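Local coordinates for protein AGR_C_1268p (Agrobacterium tumefaciens str. C58, PDB 2GHS) that probably acts as a divalent-metal-dependent gluconolactonase of the SMP-30/regucalcin family, at residues Pro207-Ala210 against Arg211-Leu214; Thr301-Pro304 against Gln305-Leu308. All coordinates share one frame; numbering follows the deposited sequence.

Contact 1. Residues Pro207-Ala210 against Arg211-Leu214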
ATOM      1  N   PRO A 207       3.197 -19.548   1.555  1.00  8.83           N
ATOM      2  CA  PRO A 207       4.607 -19.887   1.568  1.00 10.06           C
ATOM      3  C   PRO A 207       5.246 -19.592   0.227  1.00 10.49           C
ATOM      4  O   PRO A 207       4.621 -19.843  -0.816  1.00  8.24           O
ATOM      5  CB  PRO A 207       4.589 -21.395   1.896  1.00 10.52           C
ATOM      6  CG  PRO A 207       3.312 -21.867   1.505  1.00 16.33           C
ATOM      7  CD  PRO A 207       2.346 -20.734   1.556  1.00  8.62           C
ATOM      8  N   LEU A 208       6.424 -18.948   0.273  1.00  9.15           N
ATOM      9  CA  LEU A 208       7.112 -18.477  -0.918  1.00  7.74           C
ATOM     10  C   LEU A 208       8.515 -19.008  -0.982  1.00  9.27           C
ATOM     11  O   LEU A 208       9.115 -19.345   0.030  1.00  8.95           O
ATOM     12  CB  LEU A 208       7.243 -16.937  -0.910  1.00  8.39           C
ATOM     13  CG  LEU A 208       6.017 -16.091  -0.604  1.00  9.32           C
ATOM     14  CD1 LEU A 208       6.335 -14.619  -0.662  1.00 10.99           C
ATOM     15  CD2 LEU A 208       4.908 -16.473  -1.567  1.00 10.73           C
ATOM     16  N   ASP A 209       9.016 -19.072  -2.215  1.00  9.43           N
ATOM     17  CA  ASP A 209      10.451 -19.169  -2.554  1.00  8.50           C
ATOM     18  C   ASP A 209      11.052 -17.788  -2.363  1.00  9.96           C
ATOM     19  O   ASP A 209      10.724 -16.819  -3.114  1.00 10.09           O
ATOM     20  CB  ASP A 209      10.574 -19.639  -4.017  1.00 10.55           C
ATOM     21  CG  ASP A 209      12.014 -19.840  -4.488  1.00 11.81           C
ATOM     22  OD1 ASP A 209      12.949 -19.307  -3.830  1.00 15.26           O
ATOM     23  OD2 ASP A 209      12.188 -20.482  -5.578  1.00 11.60           O
ATOM     24  N   ALA A 210      11.895 -17.645  -1.350  1.00  9.84           N
ATOM     25  CA  ALA A 210      12.475 -16.319  -1.045  1.00  9.76           C
ATOM     26  C   ALA A 210      13.309 -15.766  -2.188  1.00 11.42           C
ATOM     27  O   ALA A 210      13.471 -14.539  -2.277  1.00 11.11           O
ATOM     28  CB  ALA A 210      13.291 -16.315   0.253  1.00 13.46           C
ATOM     29  N   ARG A 211      13.810 -16.628  -3.069  1.00  7.21           N
ATOM     30  CA  ARG A 211      14.698 -16.170  -4.150  1.00 10.99           C
ATOM     31  C   ARG A 211      13.930 -15.544  -5.337  1.00 11.59           C
ATOM     32  O   ARG A 211      14.528 -14.815  -6.152  1.00 11.29           O
ATOM     33  CB  ARG A 211      15.557 -17.309  -4.687  1.00 12.52           C
ATOM     34  CG  ARG A 211      16.652 -17.736  -3.731  1.00 15.31           C
ATOM     35  CD  ARG A 211      17.636 -18.685  -4.386  1.00 21.54           C
ATOM     36  NE  ARG A 211      18.488 -18.008  -5.389  1.00 25.60           N
ATOM     37  CZ  ARG A 211      19.173 -18.633  -6.354  1.00 28.58           C
ATOM     38  NH1 ARG A 211      19.096 -19.952  -6.500  1.00 17.89           N
ATOM     39  NH2 ARG A 211      19.919 -17.935  -7.204  1.00 31.16           N
ATOM     40  N   THR A 212      12.642 -15.856  -5.449  1.00  9.95           N
ATOM     41  CA  THR A 212      11.848 -15.423  -6.578  1.00 10.20           C
ATOM     42  C   THR A 212      10.594 -14.658  -6.224  1.00 10.31           C
ATOM     43  O   THR A 212       9.998 -14.001  -7.092  1.00 12.39           O
ATOM     44  CB  THR A 212      11.365 -16.627  -7.435  1.00  8.94           C
ATOM     45  OG1 THR A 212      10.490 -17.449  -6.651  1.00 10.14           O
ATOM     46  CG2 THR A 212      12.541 -17.471  -7.901  1.00 11.54           C
ATOM     47  N   GLY A 213      10.122 -14.809  -4.999  1.00  7.89           N
ATOM     48  CA  GLY A 213       8.815 -14.283  -4.591  1.00  9.08           C
ATOM     49  C   GLY A 213       7.610 -15.014  -5.133  1.00 11.72           C
ATOM     50  O   GLY A 213       6.503 -14.472  -5.088  1.00 10.73           O
ATOM     51  N   LEU A 214       7.811 -16.220  -5.678  1.00  9.72           N
ATOM     52  CA  LEU A 214       6.700 -17.048  -6.198  1.00 10.65           C
ATOM     53  C   LEU A 214       6.230 -17.999  -5.095  1.00  9.51           C
ATOM     54  O   LEU A 214       7.061 -18.577  -4.359  1.00 10.33           O
ATOM     55  CB  LEU A 214       7.129 -17.873  -7.392  1.00 11.29           C
ATOM     56  CG  LEU A 214       7.455 -17.106  -8.659  1.00 13.14           C
ATOM     57  CD1 LEU A 214       8.186 -18.036  -9.649  1.00 15.16           C
ATOM     58  CD2 LEU A 214       6.175 -16.550  -9.248  1.00 14.02           C
TER
HETATM   59  O   HOH W   1      10.126 -20.102  -7.410  1.00 17.30           O

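Contact 2. Residues Thr301-Pro304 against Gln305-Leu308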
ATOM      1  N   THR A 301     -17.198  18.090   6.953  1.00 15.48           N
ATOM      2  CA  THR A 301     -17.301  19.228   7.827  1.00 14.94           C
ATOM      3  C   THR A 301     -17.081  18.865   9.288  1.00 15.15           C
ATOM      4  O   THR A 301     -16.429  19.598  10.021  1.00 16.62           O
ATOM      5  CB  THR A 301     -18.679  19.887   7.628  1.00 18.11           C
ATOM      6  OG1 THR A 301     -18.875  20.125   6.211  1.00 17.65           O
ATOM      7  CG2 THR A 301     -18.763  21.170   8.420  1.00 14.23           C
ATOM      8  N   ALA A 302     -17.599  17.710   9.698  1.00 14.76           N
ATOM      9  CA  ALA A 302     -17.455  17.228  11.079  1.00 13.43           C
ATOM     10  C   ALA A 302     -16.026  16.793  11.414  1.00 11.57           C
ATOM     11  O   ALA A 302     -15.619  16.826  12.573  1.00 12.06           O
ATOM     12  CB  ALA A 302     -18.399  16.064  11.310  1.00 14.89           C
ATOM     13  N   ASN A 303     -15.286  16.341  10.409  1.00  9.30           N
ATOM     14  CA  ASN A 303     -13.912  15.886  10.598  1.00  9.66           C
ATOM     15  C   ASN A 303     -13.078  16.265   9.378  1.00  8.09           C
ATOM     16  O   ASN A 303     -12.935  15.474   8.430  1.00  8.06           O
ATOM     17  CB  ASN A 303     -13.837  14.366  10.826  1.00  7.10           C
ATOM     18  CG  ASN A 303     -12.406  13.884  11.017  1.00  7.02           C
ATOM     19  OD1 ASN A 303     -11.480  14.687  11.031  1.00 11.10           O
ATOM     20  ND2 ASN A 303     -12.228  12.577  11.184  1.00 11.45           N
ATOM     21  N   PRO A 304     -12.515  17.476   9.400  1.00 10.77           N
ATOM     22  CA  PRO A 304     -11.730  17.938   8.274  1.00 11.08           C
ATOM     23  C   PRO A 304     -10.425  17.177   8.086  1.00 10.48           C
ATOM     24  O   PRO A 304      -9.762  17.355   7.073  1.00  8.14           O
ATOM     25  CB  PRO A 304     -11.440  19.402   8.643  1.00 14.33           C
ATOM     26  CG  PRO A 304     -12.470  19.739   9.645  1.00 15.30           C
ATOM     27  CD  PRO A 304     -12.587  18.505  10.446  1.00 11.82           C
ATOM     28  N   GLN A 305     -10.059  16.320   9.037  1.00  9.80           N
ATOM     29  CA  GLN A 305      -8.847  15.542   8.863  1.00  8.76           C
ATOM     30  C   GLN A 305      -9.015  14.281   8.019  1.00  7.09           C
ATOM     31  O   GLN A 305      -8.037  13.581   7.754  1.00  6.38           O
ATOM     32  CB  GLN A 305      -8.211  15.228  10.203  1.00 11.52           C
ATOM     33  CG  GLN A 305      -7.834  16.492  10.970  1.00 14.25           C
ATOM     34  CD  GLN A 305      -6.961  16.170  12.149  1.00 15.20           C
ATOM     35  OE1 GLN A 305      -7.458  15.717  13.172  1.00 15.84           O
ATOM     36  NE2 GLN A 305      -5.663  16.408  12.024  1.00 16.96           N
ATOM     37  N   HIS A 306     -10.227  14.001   7.546  1.00  5.86           N
ATOM     38  CA  HIS A 306     -10.401  12.915   6.587  1.00  5.24           C
ATOM     39  C   HIS A 306      -9.511  13.192   5.404  1.00  6.45           C
ATOM     40  O   HIS A 306      -9.531  14.295   4.859  1.00  5.92           O
ATOM     41  CB  HIS A 306     -11.831  12.847   6.051  1.00  6.21           C
ATOM     42  CG  HIS A 306     -12.843  12.254   6.992  1.00  7.72           C
ATOM     43  ND1 HIS A 306     -12.734  10.973   7.494  1.00  7.45           N
ATOM     44  CD2 HIS A 306     -14.015  12.742   7.454  1.00 10.69           C
ATOM     45  CE1 HIS A 306     -13.799  10.707   8.222  1.00  8.41           C
ATOM     46  NE2 HIS A 306     -14.581  11.769   8.236  1.00  8.72           N
ATOM     47  N   GLY A 307      -8.773  12.189   4.975  1.00  7.52           N
ATOM     48  CA  GLY A 307      -7.958  12.291   3.750  1.00  4.96           C
ATOM     49  C   GLY A 307      -6.527  12.782   3.926  1.00  8.42           C
ATOM     50  O   GLY A 307      -5.706  12.690   3.001  1.00  5.59           O
ATOM     51  N   LEU A 308      -6.208  13.264   5.121  1.00  6.85           N
ATOM     52  CA  LEU A 308      -4.865  13.740   5.404  1.00  6.17           C
ATOM     53  C   LEU A 308      -3.896  12.561   5.559  1.00  5.21           C
ATOM     54  O   LEU A 308      -4.290  11.411   5.680  1.00  6.78           O
ATOM     55  CB  LEU A 308      -4.893  14.618   6.674  1.00  8.45           C
ATOM     56  CG  LEU A 308      -5.288  16.078   6.492  1.00 13.38           C
ATOM     57  CD1 LEU A 308      -6.498  16.248   5.617  1.00 18.23           C
ATOM     58  CD2 LEU A 308      -5.421  16.839   7.868  1.00  7.71           C
TER
HETATM   59  O   HOH W   2     -10.102  15.394  13.315  1.00 38.32           O

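Contact 1. Residues Pro207-Ala210 against Arg211-Leu214
Asp209 leans over Thr212, the two side chains running obliquely across each other, with Asp209 CB lying 3.4 Å from Thr212 OG1. The carboxylate of Asp209 reaches forward over the turn because chi1, at -178°, sets CG trans to N. There OD1 accepts the N-H of Arg211 at 2.9 Å between OD1 and N, the donor lying above the carboxylate plane. This is an Asx turn, a role for which the short, acceptor-bearing aspartate is well suited. Its other oxygen, OD2, takes a hydrogen bond from a water that also meets Thr212 OG1. The arginine's side chain runs alongside the aspartate and points the same way, but no salt bridge forms: Arg211 NE is 5.9 Å from Asp209 OD1, and the guanidinium plane is turned 62° from the carboxylate.

From the end of strand 202-207 the chain here enters the connection to its antiparallel neighbour 220-224 in the beta-propeller. Asp209 O is gripped twice, by Gly213 N at 2.8 Å, nearly in line with the carbonyl, and by Thr212 N at 3.2 Å, from above the carbonyl plane. The positive phi of Gly213 (73°), easy for glycine, lets the chain turn back so that Leu214 O can accept from Asp209 N. Thr212 OG1 in turn accepts Leu214 N at 3.1 Å, closing an ST turn that a beta-hydroxyl residue makes possible. The buried Leu208 brings its CB to 3.8 Å from Leu214 O and packs on His142.

Contact 2. Residues Thr301-Pro304 against Gln305-Leu308
Asn303 lies across the imidazole of His306, its ND2 3.8 Å above the ring plane over the ring centre, with amide and ring planes tilted 38° apart. That nitrogen donates to Pro269 O, so the ring contact is one of packing, for which the flat imidazole offers a face. The other end of the amide has two donors: OD1 accepts Gln305 N at 2.9 Å, from above the amide plane, and a hydrogen from a water. The same water donates to Gln305 OE1 at 2.7 Å, bridging two side chains that cross at about a right angle. CG of Asn303 is anti to the backbone N (chi1 180°), which carries OD1 forward to Gln305 and makes an Asx turn, a fitting task for asparagine where the helix ends.

The backbone adds a type I turn, His306 N giving an almost straight bond to Asn303 O (172° at the hydrogen). Proline, with its fixed phi, suits the second position of this turn. His306 CD2 approaches the same oxygen at 3.1 Å. A type II turn follows, closed by Leu308 N donating to Gln305 O at 3.2 Å, and Gly307 supplies the positive phi such a turn needs. His306 O is taken by Arg292 NE and Pro304 O, weakly, by Arg292 NH2.

Leu308 CD1 meets Pro304 O at 3.7 Å, and its side chain, like that of Gln305, rests on Val42. The double turn carries the chain from helix 297-302 into strand 309-311, which pairs between strands 41-44 and 285-290.

Contact 1 comes first along the chain and contact 2 only after it has closed. Their centres are 40 Å apart and their nearest atoms about 29 Å, on opposite sides of the chain's centre. They share no sheet. Residues 207-214 run from strand 202-207 toward its antiparallel neighbour 220-224, whereas residues 301-308 lead from the helix 297-302 into strand 309-311, in the four-stranded sheet that brings the early strand 41-44 beside late ones. Contact 2 therefore lies where early and late strands pair, consistent with closure of the propeller ring, and contact 1 within a hairpin elsewhere on the ring. Both lie away from the bound potassium and from the predicted divalent-metal and substrate sites.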